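Local structure of peroxiredoxin PRX1, mitochondrial (Saccharomyces cerevisiae, 5YKJ) at residues A180-N191 and E203-S213. The protein probably reduces hydrogen peroxide and other peroxides in mitochondria through a single peroxidatic cysteine, which the glutathione and thioredoxin systems then regenerate. Numbering follows the deposited sequence.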
ATOM      1  N   ALA A 180       7.536 -18.523  -6.046  1.00 19.21           N
ATOM      2  CA  ALA A 180       8.196 -19.777  -6.441  1.00 16.50           C
ATOM      3  C   ALA A 180       8.214 -19.916  -7.953  1.00 15.64           C
ATOM      4  O   ALA A 180       8.848 -20.772  -8.448  1.00 21.16           O
ATOM      5  CB  ALA A 180       7.683 -21.064  -5.781  1.00 25.78           C
ATOM      6  N   ASP A 181       7.549 -19.023  -8.681  1.00 15.82           N
ATOM      7  CA  ASP A 181       7.614 -19.062 -10.115  1.00 20.36           C
ATOM      8  C   ASP A 181       8.984 -18.495 -10.560  1.00 23.55           C
ATOM      9  O   ASP A 181       9.641 -17.798  -9.856  1.00 14.84           O
ATOM     10  CB  ASP A 181       6.538 -18.224 -10.796  1.00 16.15           C
ATOM     11  CG  ASP A 181       5.132 -18.798 -10.699  1.00 18.56           C
ATOM     12  OD1 ASP A 181       4.935 -19.871 -10.253  1.00 16.42           O
ATOM     13  OD2 ASP A 181       4.247 -18.088 -11.106  1.00 19.42           O
ATOM     14  N   ASP A 182       9.368 -18.832 -11.760  1.00 19.17           N
ATOM     15  CA  ASP A 182      10.594 -18.326 -12.304  1.00 14.35           C
ATOM     16  C   ASP A 182      10.509 -16.796 -12.476  1.00 14.58           C
ATOM     17  O   ASP A 182       9.485 -16.245 -12.733  1.00 12.84           O
ATOM     18  CB  ASP A 182      10.934 -18.963 -13.662  1.00 17.27           C
ATOM     19  CG  ASP A 182      11.210 -20.459 -13.583  1.00 30.92           C
ATOM     20  OD1 ASP A 182      11.453 -20.952 -12.508  1.00 23.63           O
ATOM     21  OD2 ASP A 182      11.114 -21.092 -14.629  1.00 33.96           O
ATOM     22  N   VAL A 183      11.648 -16.175 -12.338  1.00 12.52           N
ATOM     23  CA  VAL A 183      11.847 -14.754 -12.453  1.00 13.29           C
ATOM     24  C   VAL A 183      12.706 -14.407 -13.672  1.00 13.55           C
ATOM     25  O   VAL A 183      13.245 -15.245 -14.313  1.00 13.23           O
ATOM     26  CB  VAL A 183      12.455 -14.159 -11.180  1.00 14.12           C
ATOM     27  CG1 VAL A 183      11.512 -14.276  -9.996  1.00 16.63           C
ATOM     28  CG2 VAL A 183      13.777 -14.807 -10.827  1.00 16.79           C
ATOM     29  N   ILE A 184      12.794 -13.122 -13.935  1.00 12.08           N
ATOM     30  CA  ILE A 184      13.506 -12.608 -15.071  1.00 12.66           C
ATOM     31  C   ILE A 184      14.749 -11.798 -14.710  1.00 12.90           C
ATOM     32  O   ILE A 184      14.731 -11.063 -13.804  1.00 14.02           O
ATOM     33  CB  ILE A 184      12.567 -11.764 -15.942  1.00 14.69           C
ATOM     34  CG1 ILE A 184      11.451 -12.590 -16.521  1.00 13.40           C
ATOM     35  CG2 ILE A 184      13.310 -11.097 -17.075  1.00 15.65           C
ATOM     36  CD1 ILE A 184      10.212 -11.794 -16.844  1.00 14.44           C
ATOM     37  N   ILE A 185      15.820 -11.991 -15.457  1.00 11.67           N
ATOM     38  CA  ILE A 185      17.036 -11.293 -15.206  1.00 11.50           C
ATOM     39  C   ILE A 185      16.925  -9.943 -15.869  1.00 12.42           C
ATOM     40  O   ILE A 185      16.594  -9.868 -16.953  1.00 14.42           O
ATOM     41  CB  ILE A 185      18.250 -12.122 -15.715  1.00 13.66           C
ATOM     42  CG1 ILE A 185      18.272 -13.460 -15.020  1.00 13.61           C
ATOM     43  CG2 ILE A 185      19.554 -11.397 -15.444  1.00 14.40           C
ATOM     44  CD1 ILE A 185      19.277 -14.443 -15.596  1.00 22.57           C
ATOM     45  N   PRO A 186      17.215  -8.879 -15.125  1.00 14.35           N
ATOM     46  CA  PRO A 186      17.120  -7.555 -15.693  1.00 18.12           C
ATOM     47  C   PRO A 186      18.116  -7.398 -16.851  1.00 18.62           C
ATOM     48  O   PRO A 186      19.173  -7.875 -16.874  1.00 15.88           O
ATOM     49  CB  PRO A 186      17.493  -6.622 -14.526  1.00 18.94           C
ATOM     50  CG  PRO A 186      17.297  -7.395 -13.318  1.00 20.67           C
ATOM     51  CD  PRO A 186      17.632  -8.812 -13.720  1.00 18.31           C
ATOM     52  N   PRO A 187      17.655  -6.651 -17.849  1.00 14.07           N
ATOM     53  CA  PRO A 187      18.457  -6.417 -19.042  1.00 16.35           C
ATOM     54  C   PRO A 187      19.756  -5.693 -18.777  1.00 25.87           C
ATOM     55  O   PRO A 187      20.655  -5.815 -19.545  1.00 31.45           O
ATOM     56  CB  PRO A 187      17.566  -5.648 -19.981  1.00 27.70           C
ATOM     57  CG  PRO A 187      16.332  -5.390 -19.292  1.00 38.43           C
ATOM     58  CD  PRO A 187      16.313  -6.080 -17.970  1.00 18.72           C
ATOM     59  N   SER A 188      19.840  -4.982 -17.684  1.00 20.62           N
ATOM     60  CA  SER A 188      21.054  -4.273 -17.345  1.00 28.33           C
ATOM     61  C   SER A 188      22.141  -5.292 -17.035  1.00 28.55           C
ATOM     62  O   SER A 188      23.283  -4.951 -17.004  1.00 26.64           O
ATOM     63  CB  SER A 188      20.849  -3.332 -16.185  1.00 29.54           C
ATOM     64  OG  SER A 188      20.443  -4.039 -15.074  1.00 30.01           O
ATOM     65  N   VAL A 189      21.751  -6.543 -16.825  1.00 20.54           N
ATOM     66  CA  VAL A 189      22.679  -7.606 -16.503  1.00 18.62           C
ATOM     67  C   VAL A 189      23.070  -8.396 -17.756  1.00 23.53           C
ATOM     68  O   VAL A 189      22.283  -9.020 -18.343  1.00 16.42           O
ATOM     69  CB  VAL A 189      22.076  -8.592 -15.464  1.00 22.17           C
ATOM     70  CG1 VAL A 189      23.015  -9.730 -15.156  1.00 19.52           C
ATOM     71  CG2 VAL A 189      21.754  -7.863 -14.188  1.00 21.57           C
ATOM     72  N   SER A 190      24.361  -8.379 -18.085  1.00 19.07           N
ATOM     73  CA  SER A 190      24.874  -9.104 -19.234  1.00 18.62           C
ATOM     74  C   SER A 190      24.792 -10.596 -19.038  1.00 20.27           C
ATOM     75  O   SER A 190      24.665 -11.056 -17.966  1.00 18.49           O
ATOM     76  CB  SER A 190      26.328  -8.706 -19.503  1.00 24.43           C
ATOM     77  OG  SER A 190      27.195  -9.317 -18.591  1.00 24.06           O
ATOM     78  N   ASN A 191      24.863 -11.340 -20.129  1.00 18.47           N
ATOM     79  CA  ASN A 191      24.792 -12.770 -20.032  1.00 19.07           C
ATOM     80  C   ASN A 191      25.917 -13.338 -19.134  1.00 19.26           C
ATOM     81  O   ASN A 191      25.680 -14.211 -18.408  1.00 16.95           O
ATOM     82  CB  ASN A 191      24.805 -13.424 -21.418  1.00 18.80           C
ATOM     83  CG  ASN A 191      23.398 -13.564 -22.051  1.00 21.75           C
ATOM     84  OD1 ASN A 191      22.461 -12.871 -21.710  1.00 17.20           O
ATOM     85  ND2 ASN A 191      23.316 -14.419 -23.027  1.00 21.69           N
ATOM     86  N   GLU A 203      17.129 -18.287 -22.197  1.00 13.10           N
ATOM     87  CA  GLU A 203      17.083 -17.118 -23.054  1.00 13.11           C
ATOM     88  C   GLU A 203      16.066 -17.335 -24.160  1.00 11.43           C
ATOM     89  O   GLU A 203      16.317 -18.015 -25.073  1.00 13.86           O
ATOM     90  CB  GLU A 203      18.469 -16.833 -23.654  1.00 10.83           C
ATOM     91  CG  GLU A 203      18.561 -15.497 -24.378  1.00 13.46           C
ATOM     92  CD  GLU A 203      19.926 -15.284 -24.971  1.00 22.77           C
ATOM     93  OE1 GLU A 203      20.018 -14.820 -26.089  1.00 17.94           O
ATOM     94  OE2 GLU A 203      20.853 -15.523 -24.281  1.00 18.10           O
ATOM     95  N   ILE A 204      14.889 -16.766 -23.958  1.00 12.44           N
ATOM     96  CA  ILE A 204      13.806 -16.786 -24.911  1.00  9.77           C
ATOM     97  C   ILE A 204      14.122 -15.803 -26.045  1.00 10.18           C
ATOM     98  O   ILE A 204      13.984 -16.069 -27.153  1.00  9.94           O
ATOM     99  CB  ILE A 204      12.453 -16.502 -24.245  1.00  9.55           C
ATOM    100  CG1 ILE A 204      12.168 -17.491 -23.127  1.00 17.82           C
ATOM    101  CG2 ILE A 204      11.377 -16.454 -25.314  1.00 10.85           C
ATOM    102  CD1 ILE A 204      12.096 -18.892 -23.632  1.00 44.68           C
ATOM    103  N   LYS A 205      14.588 -14.637 -25.631  1.00  9.09           N
ATOM    104  CA  LYS A 205      15.109 -13.591 -26.474  1.00  9.99           C
ATOM    105  C   LYS A 205      16.247 -13.017 -25.651  1.00  9.28           C
ATOM    106  O   LYS A 205      16.315 -13.201 -24.502  1.00  9.85           O
ATOM    107  CB  LYS A 205      14.112 -12.494 -26.885  1.00  8.80           C
ATOM    108  CG  LYS A 205      12.987 -12.924 -27.771  1.00 11.32           C
ATOM    109  CD  LYS A 205      13.452 -13.168 -29.185  1.00 11.68           C
ATOM    110  CE  LYS A 205      12.294 -13.624 -30.023  1.00 20.28           C
ATOM    111  NZ  LYS A 205      12.623 -13.661 -31.442  1.00 26.39           N
ATOM    112  N   PRO A 206      17.146 -12.253 -26.285  1.00  9.32           N
ATOM    113  CA  PRO A 206      18.290 -11.730 -25.525  1.00  9.54           C
ATOM    114  C   PRO A 206      17.889 -10.899 -24.312  1.00 11.54           C
ATOM    115  O   PRO A 206      18.589 -10.855 -23.366  1.00 12.62           O
ATOM    116  CB  PRO A 206      19.038 -10.874 -26.559  1.00 10.10           C
ATOM    117  CG  PRO A 206      18.847 -11.626 -27.819  1.00 13.45           C
ATOM    118  CD  PRO A 206      17.369 -12.017 -27.726  1.00 12.47           C
ATOM    119  N   TYR A 207      16.754 -10.237 -24.401  1.00 11.76           N
ATOM    120  CA  TYR A 207      16.267  -9.399 -23.324  1.00 12.17           C
ATOM    121  C   TYR A 207      15.316 -10.109 -22.348  1.00 14.33           C
ATOM    122  O   TYR A 207      14.962  -9.558 -21.355  1.00 13.16           O
ATOM    123  CB  TYR A 207      15.570  -8.145 -23.895  1.00  8.87           C
ATOM    124  CG  TYR A 207      14.430  -8.452 -24.828  1.00  9.98           C
ATOM    125  CD1 TYR A 207      14.640  -8.611 -26.157  1.00  8.82           C
ATOM    126  CD2 TYR A 207      13.158  -8.603 -24.351  1.00  8.64           C
ATOM    127  CE1 TYR A 207      13.618  -8.866 -27.026  1.00  9.25           C
ATOM    128  CE2 TYR A 207      12.136  -8.893 -25.196  1.00  8.59           C
ATOM    129  CZ  TYR A 207      12.361  -9.020 -26.525  1.00 12.17           C
ATOM    130  OH  TYR A 207      11.347  -9.303 -27.359  1.00 12.94           O
ATOM    131  N   LEU A 208      14.931 -11.327 -22.702  1.00  8.41           N
ATOM    132  CA  LEU A 208      14.012 -12.083 -21.910  1.00  8.46           C
ATOM    133  C   LEU A 208      14.600 -13.434 -21.525  1.00 11.66           C
ATOM    134  O   LEU A 208      14.534 -14.362 -22.244  1.00 10.73           O
ATOM    135  CB  LEU A 208      12.701 -12.285 -22.661  1.00  9.93           C
ATOM    136  CG  LEU A 208      11.597 -13.020 -21.934  1.00  9.39           C
ATOM    137  CD1 LEU A 208      11.098 -12.283 -20.709  1.00 11.14           C
ATOM    138  CD2 LEU A 208      10.435 -13.263 -22.872  1.00 10.67           C
ATOM    139  N   ARG A 209      15.174 -13.442 -20.329  1.00 10.31           N
ATOM    140  CA  ARG A 209      15.819 -14.600 -19.737  1.00 10.71           C
ATOM    141  C   ARG A 209      15.230 -14.984 -18.389  1.00 14.87           C
ATOM    142  O   ARG A 209      15.331 -14.255 -17.489  1.00 13.47           O
ATOM    143  CB  ARG A 209      17.315 -14.341 -19.588  1.00 11.60           C
ATOM    144  CG  ARG A 209      17.986 -13.883 -20.874  1.00 10.46           C
ATOM    145  CD  ARG A 209      19.270 -13.114 -20.612  1.00 12.84           C
ATOM    146  NE  ARG A 209      19.027 -11.868 -19.926  1.00 12.11           N
ATOM    147  CZ  ARG A 209      19.933 -11.041 -19.460  1.00 21.71           C
ATOM    148  NH1 ARG A 209      21.226 -11.263 -19.582  1.00 16.29           N
ATOM    149  NH2 ARG A 209      19.547  -9.956 -18.836  1.00 13.92           N
ATOM    150  N   PHE A 210      14.670 -16.175 -18.319  1.00 10.30           N
ATOM    151  CA  PHE A 210      14.098 -16.701 -17.088  1.00 11.01           C
ATOM    152  C   PHE A 210      15.101 -17.538 -16.268  1.00 14.99           C
ATOM    153  O   PHE A 210      15.840 -18.268 -16.797  1.00 14.19           O
ATOM    154  CB  PHE A 210      12.855 -17.542 -17.350  1.00 11.77           C
ATOM    155  CG  PHE A 210      11.669 -16.761 -17.832  1.00 12.39           C
ATOM    156  CD1 PHE A 210      10.765 -16.273 -16.952  1.00 18.10           C
ATOM    157  CD2 PHE A 210      11.443 -16.571 -19.161  1.00 12.48           C
ATOM    158  CE1 PHE A 210       9.676 -15.591 -17.369  1.00 19.36           C
ATOM    159  CE2 PHE A 210      10.368 -15.849 -19.593  1.00 11.17           C
ATOM    160  CZ  PHE A 210       9.478 -15.375 -18.698  1.00 13.46           C
ATOM    161  N   THR A 211      15.026 -17.394 -14.967  1.00 14.34           N
ATOM    162  CA  THR A 211      15.896 -18.138 -14.085  1.00 13.41           C
ATOM    163  C   THR A 211      15.075 -18.545 -12.904  1.00 16.35           C
ATOM    164  O   THR A 211      14.084 -17.957 -12.628  1.00 16.41           O
ATOM    165  CB  THR A 211      17.129 -17.341 -13.696  1.00 19.33           C
ATOM    166  OG1 THR A 211      18.033 -18.172 -13.019  1.00 20.50           O
ATOM    167  CG2 THR A 211      16.765 -16.171 -12.794  1.00 14.48           C
ATOM    168  N   LYS A 212      15.503 -19.578 -12.225  1.00 18.60           N
ATOM    169  CA  LYS A 212      14.759 -20.070 -11.091  1.00 22.17           C
ATOM    170  C   LYS A 212      14.834 -19.193  -9.889  1.00 22.42           C
ATOM    171  O   LYS A 212      15.731 -18.455  -9.699  1.00 25.83           O
ATOM    172  CB  LYS A 212      15.168 -21.488 -10.714  1.00 26.83           C
ATOM    173  CG  LYS A 212      14.642 -22.594 -11.595  1.00 44.16           C
ATOM    174  CD  LYS A 212      13.254 -23.063 -11.215  1.00 49.98           C
ATOM    175  CE  LYS A 212      13.153 -23.540  -9.779  1.00 60.36           C
ATOM    176  NZ  LYS A 212      11.792 -23.999  -9.452  1.00 47.70           N
ATOM    177  N   SER A 213      13.773 -19.277  -9.096  1.00 33.46           N
ATOM    178  CA  SER A 213      13.681 -18.529  -7.877  1.00 40.93           C
ATOM    179  C   SER A 213      14.116 -19.474  -6.815  1.00 41.41           C
ATOM    180  O   SER A 213      15.141 -19.305  -6.187  1.00 43.21           O
ATOM    181  CB  SER A 213      12.250 -18.172  -7.549  1.00 57.42           C
ATOM    182  OG  SER A 213      12.248 -17.024  -6.754  1.00 54.14           O
TER
HETATM  183  O   HOH W   1      11.188 -20.915 -10.101  1.00 26.60           O
HETATM  184  O   HOH W   2       9.598 -23.140  -7.636  1.00 43.33           O
HETATM  185  O   HOH W   3      16.166 -10.942 -19.427  1.00 10.55           O
HETATM  186  O   HOH W   4      21.338 -11.550 -23.635  1.00 19.15           O
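Arg-209 grips the carbonyl oxygen of Val-189 end-on: NH1 and NH2 both donate to Val-189 O, which lies in the guanidinium plane, with the NH1 bond at 2.8 Å. NH1 also donates to Asn-191 OD1 at 2.9 Å, approaching in the plane of that amide's carbonyl, although OD1 is tilted out of the guanidinium plane; the two flat groups are turned only 22° apart. The methyl Ile-185 CG2 lies over one guanidinium face, 3.7 Å from Arg-209 NH2. A long, multiply donating side chain suits this buried place, where it ties down the loop that leads into helix 191-198; a bend at chi3 (-65°) turns its head toward that loop. An asparagine serves as go-between because its other end donates: Asn-191 ND2 bonds to Glu-203 OE2 on the syn side of the carboxylate, from somewhat out of its plane.

The arginine's own backbone belongs to an antiparallel ladder, in which Val-183 and Thr-211 form a hydrogen-bonded pair and Ile-185 N donates to Arg-209 O at 3.1 Å. Strand 208-211 is the middle of a three-stranded sheet in the C-terminal region of this 1-Cys peroxiredoxin, between 183-184 and 202-205. On one face, Ile-184 CG1 makes a CH-pi contact over the Phe-210 ring, 4.0 Å from its centroid, while Ile-184 CD1 meets Leu-208 CD1. On the other, the branched Val-183 and Thr-211 touch through their CG2 methyls at 3.8 Å, and Thr-211 OG1 turns to Gln-200 O.

Farther out, one water accepts from Arg-209 N and NE and donates to Ile-185 O, which probably helps to position the arginine. Helix 191-198 packs on Ile-185 through Ala-194 and Phe-198, whereas Leu-165 of helix 153-169 touches Val-183.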